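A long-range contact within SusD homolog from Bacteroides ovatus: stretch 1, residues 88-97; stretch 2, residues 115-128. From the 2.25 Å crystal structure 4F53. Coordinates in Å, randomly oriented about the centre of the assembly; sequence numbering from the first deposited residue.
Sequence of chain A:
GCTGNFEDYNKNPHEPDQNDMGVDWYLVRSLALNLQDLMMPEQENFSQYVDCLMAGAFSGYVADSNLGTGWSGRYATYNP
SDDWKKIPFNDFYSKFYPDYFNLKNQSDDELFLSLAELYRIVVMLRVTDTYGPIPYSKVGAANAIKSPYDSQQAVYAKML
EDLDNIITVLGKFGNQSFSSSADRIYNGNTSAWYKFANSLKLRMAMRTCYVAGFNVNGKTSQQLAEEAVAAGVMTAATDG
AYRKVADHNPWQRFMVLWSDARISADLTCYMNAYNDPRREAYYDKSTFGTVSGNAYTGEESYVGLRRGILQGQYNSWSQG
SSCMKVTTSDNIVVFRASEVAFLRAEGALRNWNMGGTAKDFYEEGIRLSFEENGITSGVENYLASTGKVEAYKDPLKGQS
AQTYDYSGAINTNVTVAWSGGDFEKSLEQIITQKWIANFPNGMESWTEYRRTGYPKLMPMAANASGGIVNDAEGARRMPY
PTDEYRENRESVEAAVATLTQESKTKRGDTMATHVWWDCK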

ATOM      1  N   PRO A  88       7.662  11.544   3.633  1.00 38.34           N
ATOM      2  CA  PRO A  88       6.545  10.679   4.057  1.00 36.93           C
ATOM      3  C   PRO A  88       5.992  10.958   5.454  1.00 42.68           C
ATOM      4  O   PRO A  88       5.047  10.268   5.881  1.00 42.42           O
ATOM      5  N   PHE A  89       6.574  11.936   6.181  1.00 39.93           N
ATOM      6  CA  PHE A  89       6.112  12.289   7.515  1.00 38.85           C
ATOM      7  C   PHE A  89       5.487  13.682   7.478  1.00 43.22           C
ATOM      8  O   PHE A  89       4.260  13.792   7.461  1.00 43.06           O
ATOM      9  N   ASN A  90       6.327  14.718   7.370  1.00 39.55           N
ATOM     10  CA  ASN A  90       5.982  16.139   7.382  1.00 41.00           C
ATOM     11  C   ASN A  90       4.986  16.552   6.317  1.00 45.49           C
ATOM     12  O   ASN A  90       4.095  17.331   6.632  1.00 46.66           O
ATOM     13  N   ASP A  91       5.132  16.067   5.068  1.00 39.74           N
ATOM     14  CA  ASP A  91       4.253  16.485   3.984  1.00 37.80           C
ATOM     15  C   ASP A  91       2.822  15.997   4.163  1.00 39.51           C
ATOM     16  O   ASP A  91       1.918  16.715   3.759  1.00 40.11           O
ATOM     17  N   PHE A  92       2.581  14.859   4.827  1.00 36.08           N
ATOM     18  CA  PHE A  92       1.198  14.449   5.103  1.00 34.83           C
ATOM     19  C   PHE A  92       0.523  15.406   6.087  1.00 39.16           C
ATOM     20  O   PHE A  92      -0.631  15.766   5.867  1.00 39.40           O
ATOM     21  N   TYR A  93       1.258  15.866   7.120  1.00 36.54           N
ATOM     22  CA  TYR A  93       0.732  16.802   8.126  1.00 37.90           C
ATOM     23  C   TYR A  93       0.473  18.189   7.520  1.00 43.70           C
ATOM     24  O   TYR A  93      -0.592  18.743   7.770  1.00 43.98           O
ATOM     25  N   SER A  94       1.411  18.722   6.695  1.00 40.62           N
ATOM     26  CA  SER A  94       1.313  20.033   6.015  1.00 41.72           C
ATOM     27  C   SER A  94       0.158  20.086   5.027  1.00 46.59           C
ATOM     28  O   SER A  94      -0.494  21.124   4.863  1.00 47.85           O
ATOM     29  N   LYS A  95      -0.054  18.971   4.327  1.00 41.04           N
ATOM     30  CA  LYS A  95      -1.077  18.911   3.291  1.00 39.62           C
ATOM     31  C   LYS A  95      -2.453  18.562   3.844  1.00 42.32           C
ATOM     32  O   LYS A  95      -3.444  19.008   3.265  1.00 42.78           O
ATOM     33  N   PHE A  96      -2.533  17.765   4.931  1.00 37.54           N
ATOM     34  CA  PHE A  96      -3.825  17.338   5.461  1.00 37.24           C
ATOM     35  C   PHE A  96      -4.448  18.293   6.498  1.00 44.97           C
ATOM     36  O   PHE A  96      -5.615  18.694   6.338  1.00 46.24           O
ATOM     37  N   TYR A  97      -3.722  18.562   7.592  1.00 40.78           N
ATOM     38  CA  TYR A  97      -4.265  19.244   8.763  1.00 41.18           C
ATOM     39  C   TYR A  97      -4.749  20.691   8.583  1.00 47.71           C
ATOM     40  O   TYR A  97      -5.837  20.953   9.113  1.00 50.08           O
ATOM     41  N   LEU A 115     -17.043  12.205   7.072  1.00 40.09           N
ATOM     42  CA  LEU A 115     -16.211  11.902   5.912  1.00 39.45           C
ATOM     43  C   LEU A 115     -14.795  12.482   6.094  1.00 41.97           C
ATOM     44  O   LEU A 115     -13.825  11.797   5.809  1.00 40.02           O
ATOM     45  N   ALA A 116     -14.681  13.719   6.623  1.00 39.84           N
ATOM     46  CA  ALA A 116     -13.392  14.361   6.913  1.00 39.41           C
ATOM     47  C   ALA A 116     -12.578  13.491   7.888  1.00 41.99           C
ATOM     48  O   ALA A 116     -11.393  13.261   7.651  1.00 41.69           O
ATOM     49  N   GLU A 117     -13.238  12.955   8.939  1.00 38.05           N
ATOM     50  CA  GLU A 117     -12.623  12.052   9.915  1.00 37.24           C
ATOM     51  C   GLU A 117     -12.234  10.714   9.284  1.00 40.04           C
ATOM     52  O   GLU A 117     -11.193  10.169   9.644  1.00 39.41           O
ATOM     53  N   LEU A 118     -13.066  10.179   8.364  1.00 35.64           N
ATOM     54  CA  LEU A 118     -12.773   8.931   7.652  1.00 33.11           C
ATOM     55  C   LEU A 118     -11.480   9.092   6.827  1.00 36.23           C
ATOM     56  O   LEU A 118     -10.632   8.206   6.867  1.00 34.26           O
ATOM     57  N   TYR A 119     -11.313  10.241   6.121  1.00 32.87           N
ATOM     58  CA  TYR A 119     -10.127  10.538   5.313  1.00 31.59           C
ATOM     59  C   TYR A 119      -8.914  10.649   6.210  1.00 36.71           C
ATOM     60  O   TYR A 119      -7.887  10.069   5.887  1.00 37.10           O
ATOM     61  N   ARG A 120      -9.059  11.324   7.370  1.00 33.63           N
ATOM     62  CA  ARG A 120      -8.017  11.450   8.398  1.00 33.24           C
ATOM     63  C   ARG A 120      -7.523  10.078   8.867  1.00 36.33           C
ATOM     64  O   ARG A 120      -6.320   9.866   8.932  1.00 34.34           O
ATOM     65  N   ILE A 121      -8.457   9.145   9.176  1.00 33.04           N
ATOM     66  CA  ILE A 121      -8.119   7.785   9.590  1.00 31.11           C
ATOM     67  C   ILE A 121      -7.283   7.077   8.491  1.00 34.40           C
ATOM     68  O   ILE A 121      -6.194   6.616   8.800  1.00 34.04           O
ATOM     69  N   VAL A 122      -7.745   7.066   7.225  1.00 31.04           N
ATOM     70  CA  VAL A 122      -7.052   6.406   6.099  1.00 29.10           C
ATOM     71  C   VAL A 122      -5.650   7.027   5.871  1.00 35.10           C
ATOM     72  O   VAL A 122      -4.683   6.283   5.686  1.00 34.18           O
ATOM     73  N   VAL A 123      -5.543   8.377   5.894  1.00 32.85           N
ATOM     74  CA  VAL A 123      -4.287   9.093   5.643  1.00 32.97           C
ATOM     75  C   VAL A 123      -3.304   8.831   6.779  1.00 38.33           C
ATOM     76  O   VAL A 123      -2.163   8.450   6.534  1.00 38.90           O
HETATM   77  N   MSE A 124      -3.753   9.004   8.012  1.00 35.76           N
HETATM   78  CA  MSE A 124      -2.890   8.828   9.173  1.00 35.48           C
HETATM   79  C   MSE A 124      -2.631   7.339   9.453  1.00 36.90           C
HETATM   80  O   MSE A 124      -1.631   7.021  10.092  1.00 37.60           O
ATOM     81  N   LEU A 125      -3.463   6.440   8.902  1.00 31.76           N
ATOM     82  CA  LEU A 125      -3.212   4.985   8.939  1.00 30.87           C
ATOM     83  C   LEU A 125      -1.927   4.695   8.146  1.00 33.90           C
ATOM     84  O   LEU A 125      -1.112   3.942   8.628  1.00 34.29           O
ATOM     85  N   ARG A 126      -1.732   5.327   6.965  1.00 31.33           N
ATOM     86  CA  ARG A 126      -0.495   5.186   6.161  1.00 31.05           C
ATOM     87  C   ARG A 126       0.721   5.639   6.973  1.00 34.53           C
ATOM     88  O   ARG A 126       1.748   4.969   6.966  1.00 34.04           O
ATOM     89  N   VAL A 127       0.591   6.800   7.647  1.00 30.96           N
ATOM     90  CA  VAL A 127       1.646   7.436   8.443  1.00 31.68           C
ATOM     91  C   VAL A 127       2.015   6.569   9.671  1.00 34.66           C
ATOM     92  O   VAL A 127       3.208   6.310   9.861  1.00 34.79           O
ATOM     93  N   THR A 128       1.031   6.102  10.471  1.00 29.79           N
ATOM     94  CA  THR A 128       1.386   5.254  11.609  1.00 30.20           C
ATOM     95  C   THR A 128       1.946   3.902  11.107  1.00 33.43           C
ATOM     96  O   THR A 128       2.889   3.372  11.701  1.00 35.48           O
TER

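The two helices run nearly antiparallel, at 164° between their directions, with axes 10.3 Å apart at closest approach. That spacing leaves room for large side chains, and the first stretch fills it with aromatic rings while the second supplies mostly slimmer aliphatic ones. Phe92 and Phe96, one helical turn apart, both direct their CA-to-CB bonds toward the partner helix.

Phe92, with chi1 in the m well, enters a hole formed by Val123, Met124, Arg126 and Val127. Its CD1 lies 3.6 Å from CG1 of Val123 and its CD2 3.8 Å from CG2 of Val127. Both valines adopt the t rotamer; their short, branched side chains give the flat ring a compact surface to pack on without filling the space it needs.

The reciprocal knob is Met124, a selenomethionine that sits among Phe92, Tyr93, Phe96 and Tyr97. Its CA-to-CB bond points sideways, but chi1 and chi2, both m, bring the end of the chain to the other helix. An unbranched side chain suits this place because it can thread between bulky rings: CE reaches 3.6 Å from CE2 of Tyr97 and 3.9 Å from CB of Phe96, while SE lies over one face of the Tyr93 ring, 4.0 Å from its CZ. The polarizable selenium is well matched to the aromatic face.

Phe96, in the t rotamer, covers the next turn. Its CZ comes within 3.3 Å of CA of Arg120, so the ring packs closely against the backbone of the opposing helix, and its CD2 is 3.9 Å from CG2 of Val123. At the other end of the contact, Phe89, also t, turns a ring edge to Val127, with its CD1 3.9 Å from CG1 of the valine. Tyr93 touches the same methyl, CE1 to CG1 being 4.0 Å.

Toward the margins, polar groups join the packing. Arg126 points toward the first helix and places NE 3.6 Å from CZ of Phe92, while its terminal nitrogens are hydrogen-bonded elsewhere in the structure. Tyr97 starts sideways, yet its m rotamer carries the hydroxyl to Arg120, whose NE donates to Tyr97 OH at 2.9 Å; NH2 of Arg120 donates to the same Tyr97 OH at 3.2 Å. The nearly extended arginine thus presents one edge of its guanidinium to the phenol oxygen. On its own helix, Arg120 NH1 forms a salt bridge with Glu117 OE2 at 2.9 Å, so a buried charge is compensated beside the aromatic core.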

ATOM      1  CB  PRO A  88       7.146   9.267   3.999  1.00 38.03           C
ATOM      2  CG  PRO A  88       8.407   9.398   3.207  1.00 41.00           C
ATOM      3  CD  PRO A  88       8.905  10.756   3.523  1.00 38.27           C
ATOM      4  CB  PHE A  89       7.261  12.202   8.545  1.00 40.88           C
ATOM      5  CG  PHE A  89       6.847  12.220  10.005  1.00 42.22           C
ATOM      6  CD1 PHE A  89       5.861  11.355  10.481  1.00 43.47           C
ATOM      7  CD2 PHE A  89       7.474  13.062  10.912  1.00 45.03           C
ATOM      8  CE1 PHE A  89       5.489  11.367  11.832  1.00 44.57           C
ATOM      9  CE2 PHE A  89       7.111  13.059  12.263  1.00 48.07           C
ATOM     10  CZ  PHE A  89       6.122  12.212  12.715  1.00 44.51           C
ATOM     11  CB  ASN A  90       7.237  17.023   7.249  1.00 38.72           C
ATOM     12  CG  ASN A  90       8.115  17.015   8.479  1.00 57.83           C
ATOM     13  OD1 ASN A  90       8.793  16.030   8.784  1.00 54.67           O
ATOM     14  ND2 ASN A  90       8.125  18.117   9.217  1.00 49.61           N
ATOM     15  CB  ASP A  91       4.816  16.093   2.613  1.00 39.33           C
ATOM     16  CG  ASP A  91       5.997  16.933   2.143  1.00 54.04           C
ATOM     17  OD1 ASP A  91       6.732  17.482   3.012  1.00 56.10           O
ATOM     18  OD2 ASP A  91       6.191  17.041   0.918  1.00 64.81           O
ATOM     19  CB  PHE A  92       1.105  13.021   5.626  1.00 34.84           C
ATOM     20  CG  PHE A  92       1.083  11.983   4.533  1.00 34.27           C
ATOM     21  CD1 PHE A  92      -0.022  11.853   3.692  1.00 35.43           C
ATOM     22  CD2 PHE A  92       2.154  11.121   4.355  1.00 34.30           C
ATOM     23  CE1 PHE A  92      -0.043  10.886   2.687  1.00 33.92           C
ATOM     24  CE2 PHE A  92       2.121  10.143   3.364  1.00 34.88           C
ATOM     25  CZ  PHE A  92       1.030  10.041   2.532  1.00 32.04           C
ATOM     26  CB  TYR A  93       1.664  16.896   9.355  1.00 39.58           C
ATOM     27  CG  TYR A  93       1.548  15.683  10.257  1.00 40.90           C
ATOM     28  CD1 TYR A  93       2.190  14.484   9.939  1.00 41.29           C
ATOM     29  CD2 TYR A  93       0.759  15.718  11.406  1.00 41.36           C
ATOM     30  CE1 TYR A  93       2.069  13.362  10.754  1.00 40.03           C
ATOM     31  CE2 TYR A  93       0.633  14.599  12.227  1.00 41.07           C
ATOM     32  CZ  TYR A  93       1.299  13.430  11.904  1.00 43.58           C
ATOM     33  OH  TYR A  93       1.156  12.328  12.697  1.00 41.39           O
ATOM     34  CB  SER A  94       2.594  20.334   5.234  1.00 43.80           C
ATOM     35  OG  SER A  94       3.748  20.248   6.050  1.00 55.33           O
ATOM     36  CB  LYS A  95      -0.687  17.910   2.197  1.00 38.40           C
ATOM     37  CG  LYS A  95       0.528  18.360   1.398  1.00 35.73           C
ATOM     38  CD  LYS A  95       0.967  17.247   0.470  1.00 39.00           C
ATOM     39  CE  LYS A  95       2.319  17.519  -0.133  1.00 43.08           C
ATOM     40  NZ  LYS A  95       2.232  18.537  -1.199  1.00 50.25           N
ATOM     41  CB  PHE A  96      -3.747  15.902   6.076  1.00 36.95           C
ATOM     42  CG  PHE A  96      -5.110  15.313   6.363  1.00 36.61           C
ATOM     43  CD1 PHE A  96      -5.753  15.554   7.582  1.00 38.85           C
ATOM     44  CD2 PHE A  96      -5.779  14.567   5.395  1.00 35.73           C
ATOM     45  CE1 PHE A  96      -7.046  15.071   7.813  1.00 39.23           C
ATOM     46  CE2 PHE A  96      -7.064  14.069   5.631  1.00 38.08           C
ATOM     47  CZ  PHE A  96      -7.705  14.355   6.823  1.00 37.14           C
ATOM     48  CB  TYR A  97      -3.345  19.118   9.971  1.00 41.55           C
ATOM     49  CG  TYR A  97      -3.556  17.781  10.656  1.00 40.65           C
ATOM     50  CD1 TYR A  97      -4.745  17.496  11.322  1.00 41.89           C
ATOM     51  CD2 TYR A  97      -2.612  16.763  10.548  1.00 39.56           C
ATOM     52  CE1 TYR A  97      -4.961  16.256  11.920  1.00 40.08           C
ATOM     53  CE2 TYR A  97      -2.799  15.534  11.180  1.00 39.22           C
ATOM     54  CZ  TYR A  97      -3.981  15.278  11.856  1.00 46.93           C
ATOM     55  OH  TYR A  97      -4.198  14.042  12.445  1.00 45.67           O
ATOM     56  CB  LEU A 115     -16.853  12.450   4.645  1.00 40.35           C
ATOM     57  CG  LEU A 115     -18.028  11.666   4.104  1.00 45.49           C
ATOM     58  CD1 LEU A 115     -18.734  12.479   3.063  1.00 47.33           C
ATOM     59  CD2 LEU A 115     -17.589  10.326   3.535  1.00 45.08           C
ATOM     60  CB  ALA A 116     -13.615  15.757   7.493  1.00 41.25           C
ATOM     61  CB  GLU A 117     -13.555  11.799  11.113  1.00 39.32           C
ATOM     62  CG  GLU A 117     -12.807  11.434  12.387  1.00 42.50           C
ATOM     63  CD  GLU A 117     -11.890  12.523  12.914  1.00 54.15           C
ATOM     64  OE1 GLU A 117     -12.172  13.720  12.667  1.00 45.02           O
ATOM     65  OE2 GLU A 117     -10.879  12.178  13.568  1.00 39.96           O
ATOM     66  CB  LEU A 118     -13.952   8.507   6.756  1.00 32.62           C
ATOM     67  CG  LEU A 118     -13.773   7.208   5.922  1.00 35.22           C
ATOM     68  CD1 LEU A 118     -13.589   5.990   6.808  1.00 34.06           C
ATOM     69  CD2 LEU A 118     -14.952   6.989   4.997  1.00 35.70           C
ATOM     70  CB  TYR A 119     -10.319  11.828   4.479  1.00 33.32           C
ATOM     71  CG  TYR A 119     -11.523  11.807   3.554  1.00 33.01           C
ATOM     72  CD1 TYR A 119     -12.004  10.606   3.022  1.00 33.35           C
ATOM     73  CD2 TYR A 119     -12.164  12.988   3.189  1.00 33.51           C
ATOM     74  CE1 TYR A 119     -13.094  10.586   2.153  1.00 32.32           C
ATOM     75  CE2 TYR A 119     -13.271  12.976   2.337  1.00 33.62           C
ATOM     76  CZ  TYR A 119     -13.717  11.778   1.808  1.00 38.19           C
ATOM     77  OH  TYR A 119     -14.807  11.778   0.979  1.00 40.78           O
ATOM     78  CB  ARG A 120      -8.550  12.237   9.599  1.00 31.11           C
ATOM     79  CG  ARG A 120      -7.457  12.650  10.539  1.00 26.42           C
ATOM     80  CD  ARG A 120      -8.074  13.121  11.825  1.00 35.90           C
ATOM     81  NE  ARG A 120      -7.036  13.487  12.780  1.00 44.03           N
ATOM     82  CZ  ARG A 120      -7.214  13.533  14.090  1.00 57.91           C
ATOM     83  NH1 ARG A 120      -8.392  13.226  14.616  1.00 48.17           N
ATOM     84  NH2 ARG A 120      -6.214  13.875  14.886  1.00 47.17           N
ATOM     85  CB  ILE A 121      -9.383   6.982   9.994  1.00 31.85           C
ATOM     86  CG1 ILE A 121      -9.980   7.586  11.280  1.00 32.95           C
ATOM     87  CG2 ILE A 121      -9.030   5.491  10.189  1.00 29.36           C
ATOM     88  CD1 ILE A 121     -11.372   7.116  11.677  1.00 29.21           C
ATOM     89  CB  VAL A 122      -7.899   6.435   4.777  1.00 30.21           C
ATOM     90  CG1 VAL A 122      -7.174   5.743   3.619  1.00 28.17           C
ATOM     91  CG2 VAL A 122      -9.282   5.824   4.979  1.00 28.72           C
ATOM     92  CB  VAL A 123      -4.512  10.614   5.417  1.00 37.27           C
ATOM     93  CG1 VAL A 123      -3.183  11.367   5.338  1.00 37.43           C
ATOM     94  CG2 VAL A 123      -5.327  10.847   4.157  1.00 36.57           C
HETATM   95  CB  MSE A 124      -3.426   9.606  10.388  1.00 37.88           C
HETATM   96  CG  MSE A 124      -3.426  11.115  10.124  1.00 45.13           C
HETATM   97 SE   MSE A 124      -1.629  11.800   9.693  0.75 52.61          SE
HETATM   98  CE  MSE A 124      -2.072  13.307   8.455  1.00 49.05           C
ATOM     99  CB  LEU A 125      -4.396   4.160   8.385  1.00 29.11           C
ATOM    100  CG  LEU A 125      -4.282   2.614   8.431  1.00 31.95           C
ATOM    101  CD1 LEU A 125      -4.172   2.097   9.886  1.00 30.89           C
ATOM    102  CD2 LEU A 125      -5.477   1.966   7.743  1.00 31.63           C
ATOM    103  CB  ARG A 126      -0.514   6.031   4.867  1.00 27.77           C
ATOM    104  CG  ARG A 126      -1.675   5.841   3.930  1.00 39.86           C
ATOM    105  CD  ARG A 126      -1.555   6.832   2.785  1.00 34.38           C
ATOM    106  NE  ARG A 126      -0.232   6.729   2.166  1.00 35.09           N
ATOM    107  CZ  ARG A 126       0.001   6.488   0.885  1.00 37.04           C
ATOM    108  NH1 ARG A 126      -1.006   6.382   0.029  1.00 32.89           N
ATOM    109  NH2 ARG A 126       1.244   6.379   0.445  1.00 26.68           N
ATOM    110  CB  VAL A 127       1.308   8.905   8.834  1.00 35.29           C
ATOM    111  CG1 VAL A 127       2.496   9.563   9.541  1.00 36.20           C
ATOM    112  CG2 VAL A 127       0.888   9.720   7.597  1.00 33.69           C
ATOM    113  CB  THR A 128       0.270   5.100  12.660  1.00 35.17           C
ATOM    114  OG1 THR A 128       0.848   4.382  13.738  1.00 35.33           O
ATOM    115  CG2 THR A 128      -0.971   4.324  12.154  1.00 27.90           C
TER